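Local coordinates for protein esterase LipW (Mycobacterium marinum, PDB 3QH4) that probably hydrolyses esters, as a mycobacterial esterase of the alpha/beta hydrolase fold with strict substrate selectivity, at residues A54-A59 against Q107-A112; E47-E52 against N100-H105; I77-P82 against L153-R158; L191-V196 against A305-A310. All coordinates share one frame; numbering follows the deposited sequence.

Contact 1: residues A54-A59 against Q107-A112; sequences AAAGVA and QCLELA
Leu109 pushes one methyl, CD2, into the angle between Ala56 and Val58, where the chain leaves the long helix 31-56. The methyl lies 3.9 Å from Val58 CB and 4.1 Å from Ala56 CB, while at the base of the same side chain Leu109 CB is 4.2 Å from Ala56 CB. One turn along helix 105-115, Ala112 offers its own methyl to the valine: its CB is 3.9 Å from Val58 CG1. Val58 thus touches both Leu109 and Ala112. Its CG1 stands anti to the backbone N (chi1 170°), which carries that branch to Ala112 and leaves CG2 on the Leu109 side, 4.0 Å from the carbonyl oxygen, Leu109 O.

Between the two aliphatic residues, Gly57 has a positive phi of 69° and turns the chain out of the helix, so that Ala56 and Val58 both face the second helix. The next residue, Ala59, opens the edge strand 59-66. Helix 105-115 is the crossover between strands 85-91 and 118-122 of the alpha/beta hydrolase sheet, and Tyr78 of strand 72-79 completes the cluster by touching Val58, Leu109 and Ala112. No hydrogen bond spans the two segments. With aliphatic carbons making the side-chain contacts, the fit depends on shape and on exclusion of water rather than on directional bonds.

Contact 2: residues E47-E52 against N100-H105; sequences EAAATE and NLDTDH
Ala49 and His105 form the close part of this contact, in which the long N-terminal helix 31-56 lies against the loop leading into helix 105-115 of the alpha/beta hydrolase fold. The methyl of Ala49 packs on the imidazole, its CB 3.5 Å from His105 CD2. Glu52, one turn further on, meets the same carbon from another direction: its OE1 is 3.4 Å from His105 CD2, at the ring edge and near the ring plane, with carboxylate and imidazole almost coplanar (22°). The histidine reaches this spot because CG is anti to the backbone N (chi1 -177°). Both ring nitrogens have partners, ND1 with Tyr78 OH and NE2 with Thr53 OG1, and this pair of bonds should fix the rotation of the buried ring.

The contact is looser and more polar at Asp102, where a single carboxylate oxygen, OD1, comes 3.6 Å from Ala49 CB. Unlike Ala49 and His105, Asp102 and Glu52 are only partly buried, and their carboxylates are engaged outside the contact: Asp102 OD1 forms a salt bridge with Arg76, and Glu52 OE1 one with Arg45, which also donates through NE to Asp102 O. The loop itself is held by an Asx turn at Asn100: Asp102 N donates to Asn100 OD1 over 2.9 Å, approaching from above the amide plane rather than within it, and Asn100 N in turn donates to Thr103 OG1 at 2.9 Å.

Contact 3: residues I77-P82 against L153-R158; sequences IYRAAP and LGFDAR
A Schellman motif closes helix 150-153, and Arg79 from strand 72-79 grips the last carbonyl of that helix. Arg79 NH2 donates to Leu153 O at 2.9 Å with an N-H...O angle of 156°; the bond lies in the carbonyl plane, on a lone pair, and close to the guanidinium plane as well. Arg79 NE adds a weak bond to the same oxygen at 3.4 Å. It is also linked by water to the next carbonyl: the water accepts from Arg79 NE at 3.0 Å and donates to Gly154 O at 2.9 Å. The carbonyls at a helix C-terminus would probably favour the positive charge brought here.

Strand 72-79 is the second strand of the alpha/beta hydrolase sheet. Ile77 and Arg79 both project from it toward the helix end, whereas Tyr78 points to the opposite side. With CG2 anti to the backbone N, Ile77 presents this methyl to the rim of the Phe155 ring, 3.9 Å from CZ and in the ring plane. The same methyl also lies over one face of the Arg79 guanidinium, toward its rim, and Arg79 NE is 4.1 Å from Phe155 CE1. Guanidinium and phenyl planes differ by 22°, but their side chains cross at about a right angle. Leu153 CB leans over a face of the phenyl ring near its rim, and Trp145 of helix 134-148 touches both Ile77 and Leu153.

Contact 4: residues L191-V196 against A305-A310; sequences LLHQPV and AMQGHA
Leu191 and Gln307 cross at about a right angle, the leucine extending from a sheet strand and the glutamine from the C-terminal helix. Leu191 CG is anti to the backbone N, which sends both methyls toward the helix; its chi2 of 147° departs from a staggered value. CD1 rests on the stem of the glutamine, 3.8 Å from Gln307 CB and 4.0 Å from Gln307 CG, and the other methyl, CD2, lies 3.9 Å from Gln307 NE2.

An extended chain beyond CG carries the Gln307 amide past Leu191 to His193, where Gln307 NE2 comes 3.8 Å from His193 CB and 4.0 Å from His193 CG. Imidazole and amide planes stand 82° apart, nearly perpendicular. Strand 189-193 belongs to the central parallel part of the alpha/beta hydrolase sheet, and helix 298-315 packs on one side of it. The amide oxygen, Gln307 OE1, accepts from Gln107 NE2 of helix 105-115, joining two helices on the same side of the sheet.

The His193 ring is held at both nitrogens, ND1 by Thr253 OG1 and NE2 by Asp291 OD1, and Gln194 CG sits 3.6 Å above the ring centre. Gln194 in turn touches Asp258 and His288, which with Ser166 probably form the catalytic triad, and its NE2 is hydrogen-bonded to Ser165 OG.

Contacts 1 and 2 fasten successive parts of helix 31-56 to helix 105-115 and the loop before it, and they touch through Leu109 and Glu52. Contact 1 is buried and aliphatic; contact 2 is partly buried, with carboxylates and a histidine. Contact 3 lies farthest from the chain's centre, about 20 Å, yet its touching residues are mostly buried, and hydrogen bonds clearly cross its segments. Its strand 72-79 also meets contact 1, where Ala59 pairs with Arg79. Contact 4 is the most central, about 9 Å from the chain's centre, and reaches the same sheet as contact 3; its glutamine bridges back to contact 1 by a hydrogen bond to Gln107.

Contact 1: residues A54-A59 against Q107-A112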
loop_
_atom_site.group_PDB
_atom_site.type_symbol
_atom_site.label_atom_id
_atom_site.label_comp_id
_atom_site.label_asym_id
_atom_site.label_seq_id
_atom_site.Cartn_x
_atom_site.Cartn_y
_atom_site.Cartn_z
ATOM N N ALA A 54 17.109 -13.628 -1.259
ATOM C CA ALA A 54 17.873 -14.862 -0.991
ATOM C C ALA A 54 17.232 -15.716 0.100
ATOM O O ALA A 54 17.277 -16.965 0.047
ATOM C CB ALA A 54 19.339 -14.537 -0.652
ATOM N N ALA A 55 16.630 -15.066 1.094
ATOM C CA ALA A 55 16.034 -15.765 2.227
ATOM C C ALA A 55 14.647 -16.364 1.924
ATOM O O ALA A 55 14.293 -17.450 2.425
ATOM C CB ALA A 55 15.954 -14.830 3.441
ATOM N N ALA A 56 13.864 -15.694 1.084
ATOM C CA ALA A 56 12.451 -16.050 0.963
ATOM C C ALA A 56 12.189 -17.278 0.094
ATOM O O ALA A 56 11.202 -17.987 0.321
ATOM C CB ALA A 56 11.619 -14.859 0.452
ATOM N N GLY A 57 13.057 -17.513 -0.894
ATOM C CA GLY A 57 12.829 -18.601 -1.845
ATOM C C GLY A 57 11.648 -18.355 -2.768
ATOM O O GLY A 57 11.065 -19.302 -3.310
ATOM N N VAL A 58 11.280 -17.092 -2.953
ATOM C CA VAL A 58 10.205 -16.719 -3.878
ATOM C C VAL A 58 10.865 -16.214 -5.168
ATOM O O VAL A 58 11.748 -15.356 -5.099
ATOM C CB VAL A 58 9.339 -15.591 -3.284
ATOM C CG1 VAL A 58 8.352 -15.015 -4.341
ATOM C CG2 VAL A 58 8.581 -16.074 -1.997
ATOM N N ALA A 59 10.482 -16.759 -6.326
ATOM C CA ALA A 59 11.097 -16.305 -7.592
ATOM C C ALA A 59 10.705 -14.852 -7.851
ATOM O O ALA A 59 9.551 -14.459 -7.653
ATOM C CB ALA A 59 10.681 -17.188 -8.735
ATOM N N GLN A 107 7.297 -6.854 2.103
ATOM C CA GLN A 107 5.860 -7.085 2.122
ATOM C C GLN A 107 5.419 -7.988 0.968
ATOM O O GLN A 107 4.592 -8.889 1.159
ATOM C CB GLN A 107 5.129 -5.729 2.105
ATOM C CG GLN A 107 3.583 -5.746 1.815
ATOM C CD GLN A 107 2.747 -6.275 3.004
ATOM O OE1 GLN A 107 2.158 -5.489 3.758
ATOM N NE2 GLN A 107 2.668 -7.593 3.140
ATOM N N CYS A 108 5.971 -7.739 -0.229
ATOM C CA CYS A 108 5.593 -8.501 -1.422
ATOM C C CYS A 108 6.029 -9.951 -1.265
ATOM O O CYS A 108 5.266 -10.862 -1.621
ATOM C CB CYS A 108 6.184 -7.879 -2.704
ATOM S SG CYS A 108 5.354 -6.318 -3.141
ATOM N N LEU A 109 7.241 -10.168 -0.750
ATOM C CA LEU A 109 7.751 -11.520 -0.567
ATOM C C LEU A 109 6.854 -12.285 0.403
ATOM O O LEU A 109 6.576 -13.483 0.221
ATOM C CB LEU A 109 9.193 -11.516 -0.036
ATOM C CG LEU A 109 10.227 -11.006 -1.055
ATOM C CD1 LEU A 109 11.500 -10.686 -0.284
ATOM C CD2 LEU A 109 10.489 -12.014 -2.205
ATOM N N GLU A 110 6.438 -11.583 1.456
ATOM C CA GLU A 110 5.595 -12.202 2.487
ATOM C C GLU A 110 4.241 -12.568 1.929
ATOM O O GLU A 110 3.754 -13.681 2.168
ATOM C CB GLU A 110 5.490 -11.331 3.746
ATOM C CG GLU A 110 6.854 -11.078 4.446
ATOM C CD GLU A 110 7.489 -12.307 5.072
ATOM O OE1 GLU A 110 6.791 -13.314 5.340
ATOM O OE2 GLU A 110 8.715 -12.264 5.290
ATOM N N LEU A 111 3.632 -11.663 1.155
ATOM C CA LEU A 111 2.333 -11.964 0.536
ATOM C C LEU A 111 2.427 -13.169 -0.402
ATOM O O LEU A 111 1.620 -14.094 -0.310
ATOM C CB LEU A 111 1.799 -10.762 -0.244
ATOM C CG LEU A 111 1.382 -9.536 0.566
ATOM C CD1 LEU A 111 0.898 -8.424 -0.370
ATOM C CD2 LEU A 111 0.282 -9.890 1.578
ATOM N N ALA A 112 3.412 -13.158 -1.302
ATOM C CA ALA A 112 3.533 -14.231 -2.298
ATOM C C ALA A 112 3.654 -15.586 -1.614
ATOM O O ALA A 112 2.953 -16.533 -1.951
ATOM C CB ALA A 112 4.749 -13.980 -3.208
#

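Contact 2: residues E47-E52 against N100-H105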
loop_
_atom_site.group_PDB
_atom_site.type_symbol
_atom_site.label_atom_id
_atom_site.label_comp_id
_atom_site.label_asym_id
_atom_site.label_seq_id
_atom_site.Cartn_x
_atom_site.Cartn_y
_atom_site.Cartn_z
ATOM N N GLU A 47 20.027 -2.274 -1.173
ATOM C CA GLU A 47 20.973 -3.132 -0.449
ATOM C C GLU A 47 20.257 -4.281 0.289
ATOM O O GLU A 47 20.703 -5.428 0.278
ATOM C CB GLU A 47 21.808 -2.271 0.500
ATOM N N ALA A 48 19.109 -3.986 0.873
ATOM C CA ALA A 48 18.411 -4.957 1.720
ATOM C C ALA A 48 17.621 -5.951 0.869
ATOM O O ALA A 48 17.447 -7.118 1.252
ATOM C CB ALA A 48 17.493 -4.227 2.675
ATOM N N ALA A 49 17.157 -5.497 -0.299
ATOM C CA ALA A 49 16.263 -6.323 -1.112
ATOM C C ALA A 49 16.916 -7.649 -1.572
ATOM O O ALA A 49 16.258 -8.697 -1.570
ATOM C CB ALA A 49 15.701 -5.517 -2.312
ATOM N N ALA A 50 18.195 -7.617 -1.930
ATOM C CA ALA A 50 18.884 -8.821 -2.392
ATOM C C ALA A 50 18.952 -9.891 -1.292
ATOM O O ALA A 50 18.729 -11.072 -1.540
ATOM C CB ALA A 50 20.308 -8.486 -2.899
ATOM N N THR A 51 19.276 -9.462 -0.072
ATOM C CA THR A 51 19.333 -10.367 1.082
ATOM C C THR A 51 17.965 -10.985 1.335
ATOM O O THR A 51 17.859 -12.161 1.673
ATOM C CB THR A 51 19.772 -9.614 2.349
ATOM O OG1 THR A 51 21.092 -9.080 2.151
ATOM C CG2 THR A 51 19.800 -10.543 3.539
ATOM N N GLU A 52 16.931 -10.156 1.196
ATOM C CA GLU A 52 15.559 -10.581 1.425
ATOM C C GLU A 52 15.108 -11.628 0.427
ATOM O O GLU A 52 14.483 -12.616 0.799
ATOM C CB GLU A 52 14.627 -9.363 1.391
ATOM C CG GLU A 52 14.755 -8.498 2.662
ATOM C CD GLU A 52 14.260 -7.068 2.470
ATOM O OE1 GLU A 52 13.702 -6.778 1.403
ATOM O OE2 GLU A 52 14.500 -6.225 3.366
ATOM N N ASN A 100 9.987 2.927 -4.753
ATOM C CA ASN A 100 10.209 2.212 -6.012
ATOM C C ASN A 100 9.970 0.716 -5.716
ATOM O O ASN A 100 9.335 0.389 -4.705
ATOM C CB ASN A 100 11.639 2.492 -6.534
ATOM C CG ASN A 100 12.747 2.004 -5.552
ATOM O OD1 ASN A 100 12.480 1.250 -4.606
ATOM N ND2 ASN A 100 13.984 2.450 -5.781
ATOM N N LEU A 101 10.463 -0.185 -6.563
ATOM C CA LEU A 101 10.213 -1.622 -6.389
ATOM C C LEU A 101 10.873 -2.245 -5.148
ATOM O O LEU A 101 10.492 -3.338 -4.728
ATOM C CB LEU A 101 10.614 -2.386 -7.663
ATOM C CG LEU A 101 9.814 -1.960 -8.908
ATOM C CD1 LEU A 101 10.387 -2.665 -10.168
ATOM C CD2 LEU A 101 8.292 -2.233 -8.716
ATOM N N ASP A 102 11.865 -1.566 -4.588
ATOM C CA ASP A 102 12.554 -2.073 -3.396
ATOM C C ASP A 102 11.847 -1.710 -2.081
ATOM O O ASP A 102 12.101 -2.323 -1.033
ATOM C CB ASP A 102 14.006 -1.552 -3.374
ATOM C CG ASP A 102 14.859 -2.119 -4.507
ATOM O OD1 ASP A 102 14.655 -3.276 -4.924
ATOM O OD2 ASP A 102 15.777 -1.398 -4.988
ATOM N N THR A 103 10.960 -0.709 -2.136
ATOM C CA THR A 103 10.421 -0.104 -0.906
ATOM C C THR A 103 9.692 -1.130 -0.042
ATOM O O THR A 103 10.028 -1.314 1.147
ATOM C CB THR A 103 9.493 1.048 -1.231
ATOM O OG1 THR A 103 10.215 2.022 -2.027
ATOM C CG2 THR A 103 8.938 1.661 0.086
ATOM N N ASP A 104 8.701 -1.786 -0.645
ATOM C CA ASP A 104 7.864 -2.768 0.035
ATOM C C ASP A 104 8.193 -4.171 -0.470
ATOM O O ASP A 104 7.331 -5.060 -0.519
ATOM C CB ASP A 104 6.383 -2.460 -0.235
ATOM C CG ASP A 104 5.867 -1.292 0.598
ATOM O OD1 ASP A 104 6.582 -0.826 1.513
ATOM O OD2 ASP A 104 4.707 -0.910 0.362
ATOM N N HIS A 105 9.453 -4.371 -0.861
ATOM C CA HIS A 105 9.892 -5.713 -1.329
ATOM C C HIS A 105 9.602 -6.807 -0.274
ATOM O O HIS A 105 9.097 -7.865 -0.628
ATOM C CB HIS A 105 11.377 -5.616 -1.680
ATOM C CG HIS A 105 11.988 -6.865 -2.245
ATOM N ND1 HIS A 105 11.699 -7.341 -3.510
ATOM C CD2 HIS A 105 12.948 -7.678 -1.747
ATOM C CE1 HIS A 105 12.420 -8.426 -3.742
ATOM N NE2 HIS A 105 13.198 -8.644 -2.696
#

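Contact 3: residues I77-P82 against L153-R158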
loop_
_atom_site.group_PDB
_atom_site.type_symbol
_atom_site.label_atom_id
_atom_site.label_comp_id
_atom_site.label_asym_id
_atom_site.label_seq_id
_atom_site.Cartn_x
_atom_site.Cartn_y
_atom_site.Cartn_z
ATOM N N ILE A 77 7.853 -8.872 -10.430
ATOM C CA ILE A 77 6.932 -9.994 -10.362
ATOM C C ILE A 77 7.481 -11.039 -9.397
ATOM O O ILE A 77 8.618 -11.511 -9.563
ATOM C CB ILE A 77 6.671 -10.602 -11.754
ATOM C CG1 ILE A 77 6.243 -9.503 -12.735
ATOM C CG2 ILE A 77 5.571 -11.687 -11.681
ATOM C CD1 ILE A 77 6.178 -9.966 -14.189
ATOM N N TYR A 78 6.645 -11.401 -8.422
ATOM C CA TYR A 78 6.991 -12.391 -7.399
ATOM C C TYR A 78 6.156 -13.622 -7.657
ATOM O O TYR A 78 4.950 -13.511 -7.853
ATOM C CB TYR A 78 6.657 -11.833 -6.003
ATOM C CG TYR A 78 7.335 -10.529 -5.653
ATOM C CD1 TYR A 78 6.867 -9.315 -6.170
ATOM C CD2 TYR A 78 8.411 -10.507 -4.772
ATOM C CE1 TYR A 78 7.471 -8.123 -5.826
ATOM C CE2 TYR A 78 9.027 -9.329 -4.410
ATOM C CZ TYR A 78 8.547 -8.138 -4.946
ATOM O OH TYR A 78 9.147 -6.980 -4.585
ATOM N N ARG A 79 6.783 -14.808 -7.722
ATOM C CA ARG A 79 5.996 -16.009 -7.976
ATOM C C ARG A 79 6.295 -17.052 -6.883
ATOM O O ARG A 79 7.448 -17.493 -6.709
ATOM C CB ARG A 79 6.238 -16.567 -9.383
ATOM C CG ARG A 79 5.836 -15.612 -10.535
ATOM C CD ARG A 79 6.192 -16.237 -11.852
ATOM N NE ARG A 79 5.573 -15.604 -13.010
ATOM C CZ ARG A 79 6.166 -14.680 -13.761
ATOM N NH1 ARG A 79 7.388 -14.245 -13.454
ATOM N NH2 ARG A 79 5.526 -14.171 -14.817
ATOM N N ALA A 80 5.260 -17.437 -6.147
ATOM C CA ALA A 80 5.383 -18.456 -5.103
ATOM C C ALA A 80 4.278 -19.514 -5.198
ATOM O O ALA A 80 3.795 -20.052 -4.160
ATOM C CB ALA A 80 5.386 -17.816 -3.738
ATOM N N ALA A 81 3.838 -19.767 -6.424
ATOM C CA ALA A 81 2.858 -20.818 -6.689
ATOM C C ALA A 81 3.002 -21.270 -8.128
ATOM O O ALA A 81 3.447 -20.488 -8.975
ATOM C CB ALA A 81 1.436 -20.307 -6.435
ATOM N N PRO A 82 2.643 -22.533 -8.418
ATOM C CA PRO A 82 2.716 -23.011 -9.808
ATOM C C PRO A 82 1.698 -22.322 -10.716
ATOM O O PRO A 82 0.660 -21.812 -10.234
ATOM C CB PRO A 82 2.383 -24.513 -9.694
ATOM C CG PRO A 82 2.641 -24.861 -8.253
ATOM C CD PRO A 82 2.290 -23.613 -7.472
ATOM N N LEU A 153 2.053 -15.061 -18.871
ATOM C CA LEU A 153 2.705 -14.755 -17.583
ATOM C C LEU A 153 2.497 -15.821 -16.494
ATOM O O LEU A 153 3.199 -15.819 -15.471
ATOM C CB LEU A 153 2.264 -13.369 -17.085
ATOM C CG LEU A 153 2.660 -12.168 -17.945
ATOM C CD1 LEU A 153 1.926 -10.922 -17.454
ATOM C CD2 LEU A 153 4.174 -11.949 -17.971
ATOM N N GLY A 154 1.565 -16.749 -16.711
ATOM C CA GLY A 154 1.314 -17.821 -15.739
ATOM C C GLY A 154 0.385 -17.433 -14.593
ATOM O O GLY A 154 0.522 -17.946 -13.479
ATOM N N PHE A 155 -0.559 -16.526 -14.874
ATOM C CA PHE A 155 -1.544 -16.090 -13.877
ATOM C C PHE A 155 -2.946 -16.618 -14.153
ATOM O O PHE A 155 -3.328 -16.826 -15.303
ATOM C CB PHE A 155 -1.638 -14.557 -13.849
ATOM C CG PHE A 155 -0.324 -13.855 -13.639
ATOM C CD1 PHE A 155 0.693 -14.437 -12.894
ATOM C CD2 PHE A 155 -0.110 -12.575 -14.183
ATOM C CE1 PHE A 155 1.917 -13.769 -12.703
ATOM C CE2 PHE A 155 1.103 -11.910 -14.010
ATOM C CZ PHE A 155 2.114 -12.495 -13.266
ATOM N N ASP A 156 -3.709 -16.815 -13.095
ATOM C CA ASP A 156 -5.143 -17.061 -13.188
ATOM C C ASP A 156 -5.904 -15.732 -13.035
ATOM O O ASP A 156 -6.100 -15.225 -11.923
ATOM C CB ASP A 156 -5.575 -18.069 -12.116
ATOM C CG ASP A 156 -7.058 -18.444 -12.214
ATOM O OD1 ASP A 156 -7.759 -17.928 -13.125
ATOM O OD2 ASP A 156 -7.515 -19.263 -11.392
ATOM N N ALA A 157 -6.350 -15.173 -14.156
ATOM C CA ALA A 157 -7.080 -13.892 -14.137
ATOM C C ALA A 157 -8.422 -13.953 -13.418
ATOM O O ALA A 157 -8.958 -12.903 -13.028
ATOM C CB ALA A 157 -7.255 -13.361 -15.564
ATOM N N ARG A 158 -8.965 -15.156 -13.225
ATOM C CA ARG A 158 -10.189 -15.307 -12.435
ATOM C C ARG A 158 -9.943 -15.149 -10.930
ATOM O O ARG A 158 -10.905 -15.106 -10.131
ATOM C CB ARG A 158 -10.868 -16.652 -12.705
HETATM O O HOH W 1 3.161 -17.273 -12.396
#

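Contact 4: residues L191-V196 against A305-A310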
loop_
_atom_site.group_PDB
_atom_site.type_symbol
_atom_site.label_atom_id
_atom_site.label_comp_id
_atom_site.label_asym_id
_atom_site.label_seq_id
_atom_site.Cartn_x
_atom_site.Cartn_y
_atom_site.Cartn_z
ATOM N N LEU A 191 -6.712 -5.815 -0.473
ATOM C CA LEU A 191 -5.972 -5.855 0.797
ATOM C C LEU A 191 -5.357 -4.479 1.013
ATOM O O LEU A 191 -4.524 -4.026 0.216
ATOM C CB LEU A 191 -4.891 -6.949 0.722
ATOM C CG LEU A 191 -4.067 -7.178 1.989
ATOM C CD1 LEU A 191 -3.697 -8.660 2.082
ATOM C CD2 LEU A 191 -2.816 -6.293 1.958
ATOM N N LEU A 192 -5.864 -3.779 2.021
ATOM C CA LEU A 192 -5.495 -2.372 2.250
ATOM C C LEU A 192 -4.767 -2.288 3.597
ATOM O O LEU A 192 -5.396 -2.303 4.677
ATOM C CB LEU A 192 -6.737 -1.468 2.243
ATOM C CG LEU A 192 -7.694 -1.612 1.060
ATOM C CD1 LEU A 192 -8.928 -0.741 1.253
ATOM C CD2 LEU A 192 -7.007 -1.237 -0.266
ATOM N N HIS A 193 -3.446 -2.229 3.531
ATOM C CA HIS A 193 -2.666 -2.050 4.755
ATOM C C HIS A 193 -2.411 -0.575 5.064
ATOM O O HIS A 193 -1.892 0.168 4.223
ATOM C CB HIS A 193 -1.354 -2.865 4.704
ATOM C CG HIS A 193 -0.487 -2.676 5.912
ATOM N ND1 HIS A 193 -0.980 -2.758 7.198
ATOM C CD2 HIS A 193 0.842 -2.425 6.030
ATOM C CE1 HIS A 193 0.004 -2.546 8.058
ATOM N NE2 HIS A 193 1.115 -2.329 7.376
ATOM N N GLN A 194 -2.758 -0.201 6.297
ATOM C CA GLN A 194 -2.658 1.171 6.826
ATOM C C GLN A 194 -2.937 2.218 5.723
ATOM O O GLN A 194 -2.109 3.114 5.507
ATOM C CB GLN A 194 -1.279 1.369 7.527
ATOM C CG GLN A 194 -0.086 1.052 6.602
ATOM C CD GLN A 194 1.278 1.154 7.235
ATOM O OE1 GLN A 194 1.416 1.263 8.452
ATOM N NE2 GLN A 194 2.313 1.091 6.396
ATOM N N PRO A 195 -4.103 2.105 5.053
ATOM C CA PRO A 195 -4.370 2.936 3.857
ATOM C C PRO A 195 -4.592 4.425 4.114
ATOM O O PRO A 195 -5.174 4.832 5.129
ATOM C CB PRO A 195 -5.643 2.326 3.271
ATOM C CG PRO A 195 -6.400 1.754 4.502
ATOM C CD PRO A 195 -5.240 1.199 5.350
ATOM N N VAL A 196 -4.046 5.214 3.211
ATOM C CA VAL A 196 -4.368 6.621 3.096
ATOM C C VAL A 196 -5.716 6.676 2.358
ATOM O O VAL A 196 -5.817 6.145 1.245
ATOM C CB VAL A 196 -3.240 7.311 2.300
ATOM C CG1 VAL A 196 -3.684 8.716 1.925
ATOM C CG2 VAL A 196 -1.952 7.333 3.178
ATOM N N ALA A 305 1.049 -12.780 8.661
ATOM C CA ALA A 305 0.343 -14.062 8.717
ATOM C C ALA A 305 -1.125 -13.805 8.406
ATOM O O ALA A 305 -1.752 -14.598 7.685
ATOM C CB ALA A 305 0.524 -14.707 10.078
ATOM N N MET A 306 -1.652 -12.689 8.937
ATOM C CA MET A 306 -3.052 -12.331 8.765
ATOM C C MET A 306 -3.352 -12.037 7.297
ATOM O O MET A 306 -4.378 -12.465 6.747
ATOM C CB MET A 306 -3.388 -11.119 9.645
ATOM C CG MET A 306 -4.833 -10.701 9.591
ATOM S SD MET A 306 -5.126 -9.235 10.601
ATOM C CE MET A 306 -4.621 -9.860 12.206
ATOM N N GLN A 307 -2.451 -11.300 6.668
ATOM C CA GLN A 307 -2.573 -10.969 5.255
ATOM C C GLN A 307 -2.513 -12.225 4.417
ATOM O O GLN A 307 -3.290 -12.371 3.480
ATOM C CB GLN A 307 -1.434 -10.039 4.844
ATOM C CG GLN A 307 -1.493 -8.653 5.476
ATOM C CD GLN A 307 -0.209 -7.873 5.177
ATOM O OE1 GLN A 307 0.881 -8.459 5.171
ATOM N NE2 GLN A 307 -0.326 -6.563 4.969
ATOM N N GLY A 308 -1.584 -13.121 4.750
ATOM C CA GLY A 308 -1.432 -14.381 3.998
ATOM C C GLY A 308 -2.689 -15.223 4.046
ATOM O O GLY A 308 -3.137 -15.739 3.025
ATOM N N HIS A 309 -3.291 -15.303 5.221
ATOM C CA HIS A 309 -4.473 -16.142 5.408
ATOM C C HIS A 309 -5.672 -15.530 4.682
ATOM O O HIS A 309 -6.482 -16.253 4.128
ATOM C CB HIS A 309 -4.745 -16.366 6.896
ATOM C CG HIS A 309 -3.845 -17.396 7.519
ATOM N ND1 HIS A 309 -3.695 -18.669 6.992
ATOM C CD2 HIS A 309 -3.049 -17.347 8.613
ATOM C CE1 HIS A 309 -2.843 -19.354 7.737
ATOM N NE2 HIS A 309 -2.429 -18.574 8.721
ATOM N N ALA A 310 -5.756 -14.201 4.664
ATOM C CA ALA A 310 -6.893 -13.504 4.046
ATOM C C ALA A 310 -6.897 -13.746 2.556
ATOM O O ALA A 310 -7.925 -14.134 1.977
ATOM C CB ALA A 310 -6.847 -11.994 4.343
#